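Local structure of DYNE8 (Micromonospora chersina, 4AMM) at residues Gly214-Arg219 and Asp255-Ala260; Ala234-Asp239 and Arg243-Ala248. The protein is the acyltransferase domain of the iterative polyketide synthase of enediyne biosynthesis, and probably loads acyl units for chain building. All blocks are in the same frame, centred on the assembly; numbering follows the deposited sequence.

Overall arrangement
Both contacts lie in one small subdomain, where strands 268-270, 213-218, 244-250 and 235-241 stand in that order, each antiparallel to the next, in a sheet that the short parallel strand 331-332 extends beyond 235-241. Contact 1 sets helix 251-264 against strand 213-218, and contact 2 is the hairpin next to it, nested within the chain loop that contact 1 closes; their centres are about 9 Å apart. Two probable backbone hydrogen bonds join them, Leu218 N to Val245 O at 2.7 Å and Leu216 N to Val247 O at 2.9 Å. On the face away from the helices, Val238 touches His175 and lies near a Gly174-Ser176-Gly178 pattern, consistent with the nucleophile elbow of an acyltransferase.

Contact 1. Residues Gly214-Arg219 and Asp255-Ala260; sequences GMLSLR and DRVAEA
Leu216 reaches from its strand to Val257 and Ala258 on the helix, and almost all of the touching is done by one methyl group. At the root of the side chain CB is still remote, 5.5 Å from Val257 CG1. The first torsion sets CG opposite the backbone N (chi1 -178°), which carries the chain up from the sheet. CG in turn remains about 5.0 Å from Val257 CG1, and CD1 takes no close part. The second torsion (chi2 67° to CD1) leaves CD2 as the branch that extends onward from CA, and this is the atom that arrives at the helix. There it meets Val257 CG1 at 3.8 Å and sits 4.0 Å from Ala258 N, so it rests against the helix backbone as well as against side chains. Ala258 CB, 4.2 Å from Leu216 CD2, bounds the methyl on a further side.

Leu216 and Val257 point in opposing directions and slide past one another, one rising from the sheet while the other descends from the helix. Two residues along the strand, Leu218 adds a looser touch, its CD2 lying 4.3 Å from Val257 CG1. That valine methyl therefore settles over the notch between two leucine methyls. Ala268 and Pro270 of the neighbouring edge strand also touch Leu216, while Leu228 of helix 222-229 touches Leu218.

The short axes of strand and helix pass 9.7 Å apart and run nearly parallel, at 16°. Together with the strand order 268-270, 213-218, 244-250, 235-241 and two helices packed on one face, this is the layer arrangement of a ferredoxin-like fold, as in the small subdomain of polyketide synthase acyltransferases.

Contact 2. Residues Ala234-Asp239 and Arg243-Ala248; sequences AVVAVD and RHVVVA
Val238 and Val246 form the apolar centre, lying side by side and pointing the same way, with CB of Val238 3.8 Å from CB of Val246. Close by, Ala237 CB meets Ala248 CB at 3.7 Å. Met215 of the next strand touches both Ala237 and Val246. On the side toward the helices Val236 and Val245, which are not bridge partners, touch at an angle, CG1 of Val236 lying 3.9 Å from CG1 of Val245; their first torsions turn these two methyls toward each other.

The strands make an antiparallel beta hairpin broken by a classic beta bulge: Ala237 and Val238 both face Val246, and the register slips by one. Val246 O consequently accepts two hydrogen bonds, from Ala237 N at 2.8 Å and Val238 N at 3.0 Å, with both donors tilted from its carbonyl plane. Val246 N returns a nearly straight bond to Val238 O (171° at the hydrogen). Beyond the bulge, Val235 N bonds to Ala248 O and Ala248 N to Val235 O, the two hydrogen bonds of a hydrogen-bonded antiparallel pair, each donor in the plane of the carbonyl it meets.

At the polar edge, Asp239 OD1 lies 3.9 Å from Val245 CG2, while Asp239 OD2 forms a salt bridge with Arg334.

Contact 1. Residues Gly214-Arg219 and Asp255-Ala260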
loop_
_atom_site.group_PDB
_atom_site.type_symbol
_atom_site.label_atom_id
_atom_site.label_comp_id
_atom_site.label_asym_id
_atom_site.label_seq_id
_atom_site.Cartn_x
_atom_site.Cartn_y
_atom_site.Cartn_z
ATOM N N GLY A 214 -9.802 -13.207 18.686
ATOM C CA GLY A 214 -9.294 -11.903 18.260
ATOM C C GLY A 214 -7.827 -11.893 17.924
ATOM O O GLY A 214 -7.241 -12.976 17.662
ATOM N N MET A 215 -7.273 -10.673 17.984
ATOM C CA MET A 215 -5.866 -10.436 17.512
ATOM C C MET A 215 -5.202 -9.443 18.446
ATOM O O MET A 215 -5.863 -8.542 19.017
ATOM C CB MET A 215 -5.827 -9.950 16.027
ATOM C CG MET A 215 -6.572 -10.861 15.122
ATOM S SD MET A 215 -6.642 -10.269 13.413
ATOM C CE MET A 215 -5.082 -10.860 12.683
ATOM N N LEU A 216 -3.887 -9.597 18.595
ATOM C CA LEU A 216 -3.085 -8.856 19.550
ATOM C C LEU A 216 -1.805 -8.396 18.825
ATOM O O LEU A 216 -1.073 -9.291 18.316
ATOM C CB LEU A 216 -2.747 -9.710 20.773
ATOM C CG LEU A 216 -1.948 -9.039 21.890
ATOM C CD1 LEU A 216 -2.823 -7.947 22.550
ATOM C CD2 LEU A 216 -1.575 -10.106 22.910
ATOM N N SER A 217 -1.567 -7.118 18.707
ATOM C CA SER A 217 -0.395 -6.618 17.998
ATOM C C SER A 217 0.783 -6.486 18.886
ATOM O O SER A 217 0.618 -5.891 19.990
ATOM C CB SER A 217 -0.782 -5.344 17.343
ATOM O OG SER A 217 0.325 -4.903 16.530
ATOM N N LEU A 218 1.959 -6.925 18.487
ATOM C CA LEU A 218 3.131 -6.832 19.347
ATOM C C LEU A 218 4.193 -5.949 18.687
ATOM O O LEU A 218 4.531 -6.129 17.472
ATOM C CB LEU A 218 3.794 -8.218 19.578
ATOM C CG LEU A 218 2.846 -9.317 20.078
ATOM C CD1 LEU A 218 3.446 -10.705 20.035
ATOM C CD2 LEU A 218 2.381 -9.005 21.490
ATOM N N ARG A 219 4.809 -5.057 19.485
ATOM C CA ARG A 219 5.971 -4.277 18.997
ATOM C C ARG A 219 7.227 -5.069 19.253
ATOM O O ARG A 219 7.918 -4.892 20.237
ATOM C CB ARG A 219 5.942 -2.976 19.818
ATOM C CG ARG A 219 7.030 -1.971 19.428
ATOM C CD ARG A 219 6.859 -1.308 18.052
ATOM N NE ARG A 219 5.573 -0.609 17.753
ATOM C CZ ARG A 219 5.125 0.601 18.127
ATOM N NH1 ARG A 219 5.771 1.424 18.971
ATOM N NH2 ARG A 219 3.935 0.979 17.659
ATOM N N ASP A 255 -4.915 -13.683 26.218
ATOM C CA ASP A 255 -4.566 -13.212 27.580
ATOM C C ASP A 255 -3.252 -13.787 28.094
ATOM O O ASP A 255 -2.471 -13.078 28.751
ATOM C CB ASP A 255 -5.707 -13.635 28.520
ATOM C CG ASP A 255 -6.966 -12.753 28.406
ATOM O OD1 ASP A 255 -6.989 -11.674 27.754
ATOM O OD2 ASP A 255 -7.963 -13.215 29.022
ATOM N N ARG A 256 -2.896 -15.030 27.721
ATOM C CA ARG A 256 -1.601 -15.633 28.059
ATOM C C ARG A 256 -0.469 -14.840 27.415
ATOM O O ARG A 256 0.596 -14.626 28.025
ATOM C CB ARG A 256 -1.510 -17.157 27.723
ATOM C CG ARG A 256 -2.614 -17.986 28.430
ATOM C CD ARG A 256 -2.648 -19.367 27.834
ATOM N NE ARG A 256 -3.768 -20.105 28.383
ATOM C CZ ARG A 256 -4.573 -20.876 27.714
ATOM N NH1 ARG A 256 -4.399 -21.083 26.414
ATOM N NH2 ARG A 256 -5.633 -21.427 28.342
ATOM N N VAL A 257 -0.655 -14.470 26.142
ATOM C CA VAL A 257 0.415 -13.735 25.487
ATOM C C VAL A 257 0.535 -12.346 26.105
ATOM O O VAL A 257 1.640 -11.876 26.230
ATOM C CB VAL A 257 0.068 -13.615 23.940
ATOM C CG1 VAL A 257 1.152 -12.783 23.208
ATOM C CG2 VAL A 257 -0.002 -14.998 23.246
ATOM N N ALA A 258 -0.585 -11.709 26.403
ATOM C CA ALA A 258 -0.511 -10.343 26.933
ATOM C C ALA A 258 0.229 -10.385 28.280
ATOM O O ALA A 258 1.022 -9.473 28.549
ATOM C CB ALA A 258 -1.886 -9.769 27.118
ATOM N N GLU A 259 -0.016 -11.397 29.122
ATOM C CA GLU A 259 0.736 -11.577 30.387
ATOM C C GLU A 259 2.185 -11.720 30.121
ATOM O O GLU A 259 3.015 -11.083 30.768
ATOM C CB GLU A 259 0.351 -12.881 31.096
ATOM C CG GLU A 259 -0.963 -12.797 31.822
ATOM C CD GLU A 259 -1.329 -14.196 32.343
ATOM O OE1 GLU A 259 -0.419 -14.851 32.937
ATOM O OE2 GLU A 259 -2.452 -14.615 32.030
ATOM N N ALA A 260 2.551 -12.619 29.186
ATOM C CA ALA A 260 3.939 -12.865 28.838
ATOM C C ALA A 260 4.599 -11.600 28.337
ATOM O O ALA A 260 5.742 -11.321 28.673
ATOM C CB ALA A 260 4.119 -14.027 27.791
#

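Contact 2. Residues Ala234-Asp239 and Arg243-Ala248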
loop_
_atom_site.group_PDB
_atom_site.type_symbol
_atom_site.label_atom_id
_atom_site.label_comp_id
_atom_site.label_asym_id
_atom_site.label_seq_id
_atom_site.Cartn_x
_atom_site.Cartn_y
_atom_site.Cartn_z
ATOM N N ALA A 234 -1.874 -19.264 21.219
ATOM C CA ALA A 234 -1.926 -18.229 20.170
ATOM C C ALA A 234 -0.896 -18.508 19.138
ATOM O O ALA A 234 0.124 -19.159 19.407
ATOM C CB ALA A 234 -1.624 -16.887 20.846
ATOM N N VAL A 235 -1.147 -17.985 17.922
ATOM C CA VAL A 235 -0.221 -18.205 16.766
ATOM C C VAL A 235 0.023 -16.935 16.057
ATOM O O VAL A 235 -0.761 -15.952 16.121
ATOM C CB VAL A 235 -0.801 -19.240 15.795
ATOM C CG1 VAL A 235 -0.975 -20.616 16.576
ATOM C CG2 VAL A 235 -2.059 -18.778 15.119
ATOM N N VAL A 236 1.125 -16.887 15.285
ATOM C CA VAL A 236 1.384 -15.716 14.458
ATOM C C VAL A 236 0.373 -15.614 13.357
ATOM O O VAL A 236 0.113 -16.609 12.617
ATOM C CB VAL A 236 2.799 -15.825 13.875
ATOM C CG1 VAL A 236 3.089 -14.712 12.916
ATOM C CG2 VAL A 236 3.864 -15.706 15.008
ATOM N N ALA A 237 -0.249 -14.440 13.227
ATOM C CA ALA A 237 -1.223 -14.155 12.226
ATOM C C ALA A 237 -0.664 -13.254 11.156
ATOM O O ALA A 237 -0.952 -13.478 9.968
ATOM C CB ALA A 237 -2.445 -13.472 12.941
ATOM N N VAL A 238 0.124 -12.218 11.536
ATOM C CA VAL A 238 0.567 -11.265 10.526
ATOM C C VAL A 238 2.015 -10.930 10.891
ATOM O O VAL A 238 2.309 -10.442 11.980
ATOM C CB VAL A 238 -0.276 -9.983 10.569
ATOM C CG1 VAL A 238 0.240 -8.961 9.493
ATOM C CG2 VAL A 238 -1.780 -10.262 10.408
ATOM N N ASP A 239 2.950 -11.206 9.989
ATOM C CA ASP A 239 4.394 -10.843 10.182
ATOM C C ASP A 239 4.653 -9.617 9.371
ATOM O O ASP A 239 4.877 -9.676 8.130
ATOM C CB ASP A 239 5.297 -11.982 9.733
ATOM C CG ASP A 239 6.749 -11.646 9.877
ATOM O OD1 ASP A 239 7.114 -10.611 10.502
ATOM O OD2 ASP A 239 7.547 -12.430 9.223
ATOM N N ARG A 243 9.369 -4.818 13.576
ATOM C CA ARG A 243 8.769 -3.982 14.632
ATOM C C ARG A 243 7.315 -4.278 14.831
ATOM O O ARG A 243 6.702 -3.606 15.611
ATOM C CB ARG A 243 8.951 -2.480 14.253
ATOM C CG ARG A 243 10.419 -2.072 13.920
ATOM C CD ARG A 243 10.495 -0.769 13.208
ATOM N NE ARG A 243 11.915 -0.558 12.924
ATOM C CZ ARG A 243 12.777 0.122 13.682
ATOM N NH1 ARG A 243 12.350 0.736 14.798
ATOM N NH2 ARG A 243 14.050 0.140 13.360
ATOM N N HIS A 244 6.751 -5.273 14.140
ATOM C CA HIS A 244 5.300 -5.426 14.204
ATOM C C HIS A 244 4.918 -6.839 13.831
ATOM O O HIS A 244 5.000 -7.182 12.647
ATOM C CB HIS A 244 4.686 -4.396 13.278
ATOM C CG HIS A 244 3.203 -4.305 13.276
ATOM N ND1 HIS A 244 2.568 -3.431 12.423
ATOM C CD2 HIS A 244 2.217 -4.949 13.948
ATOM C CE1 HIS A 244 1.264 -3.510 12.591
ATOM N NE2 HIS A 244 1.026 -4.466 13.462
ATOM N N VAL A 245 4.460 -7.629 14.805
ATOM C CA VAL A 245 3.952 -9.017 14.508
ATOM C C VAL A 245 2.625 -9.106 15.248
ATOM O O VAL A 245 2.502 -8.703 16.461
ATOM C CB VAL A 245 4.900 -10.021 14.990
ATOM C CG1 VAL A 245 4.308 -11.465 14.744
ATOM C CG2 VAL A 245 6.212 -9.912 14.182
ATOM N N VAL A 246 1.607 -9.617 14.605
ATOM C CA VAL A 246 0.246 -9.751 15.177
ATOM C C VAL A 246 0.065 -11.226 15.474
ATOM O O VAL A 246 0.321 -12.077 14.572
ATOM C CB VAL A 246 -0.807 -9.222 14.283
ATOM C CG1 VAL A 246 -2.226 -9.336 14.901
ATOM C CG2 VAL A 246 -0.536 -7.766 13.886
ATOM N N VAL A 247 -0.381 -11.597 16.634
ATOM C CA VAL A 247 -0.805 -12.947 17.021
ATOM C C VAL A 247 -2.299 -13.035 17.163
ATOM O O VAL A 247 -2.996 -12.000 17.250
ATOM C CB VAL A 247 -0.118 -13.496 18.293
ATOM C CG1 VAL A 247 1.412 -13.504 18.096
ATOM C CG2 VAL A 247 -0.519 -12.673 19.541
ATOM N N ALA A 248 -2.818 -14.251 17.056
ATOM C CA ALA A 248 -4.284 -14.479 17.033
ATOM C C ALA A 248 -4.590 -15.746 17.786
ATOM O O ALA A 248 -3.816 -16.685 17.871
ATOM C CB ALA A 248 -4.802 -14.553 15.624
#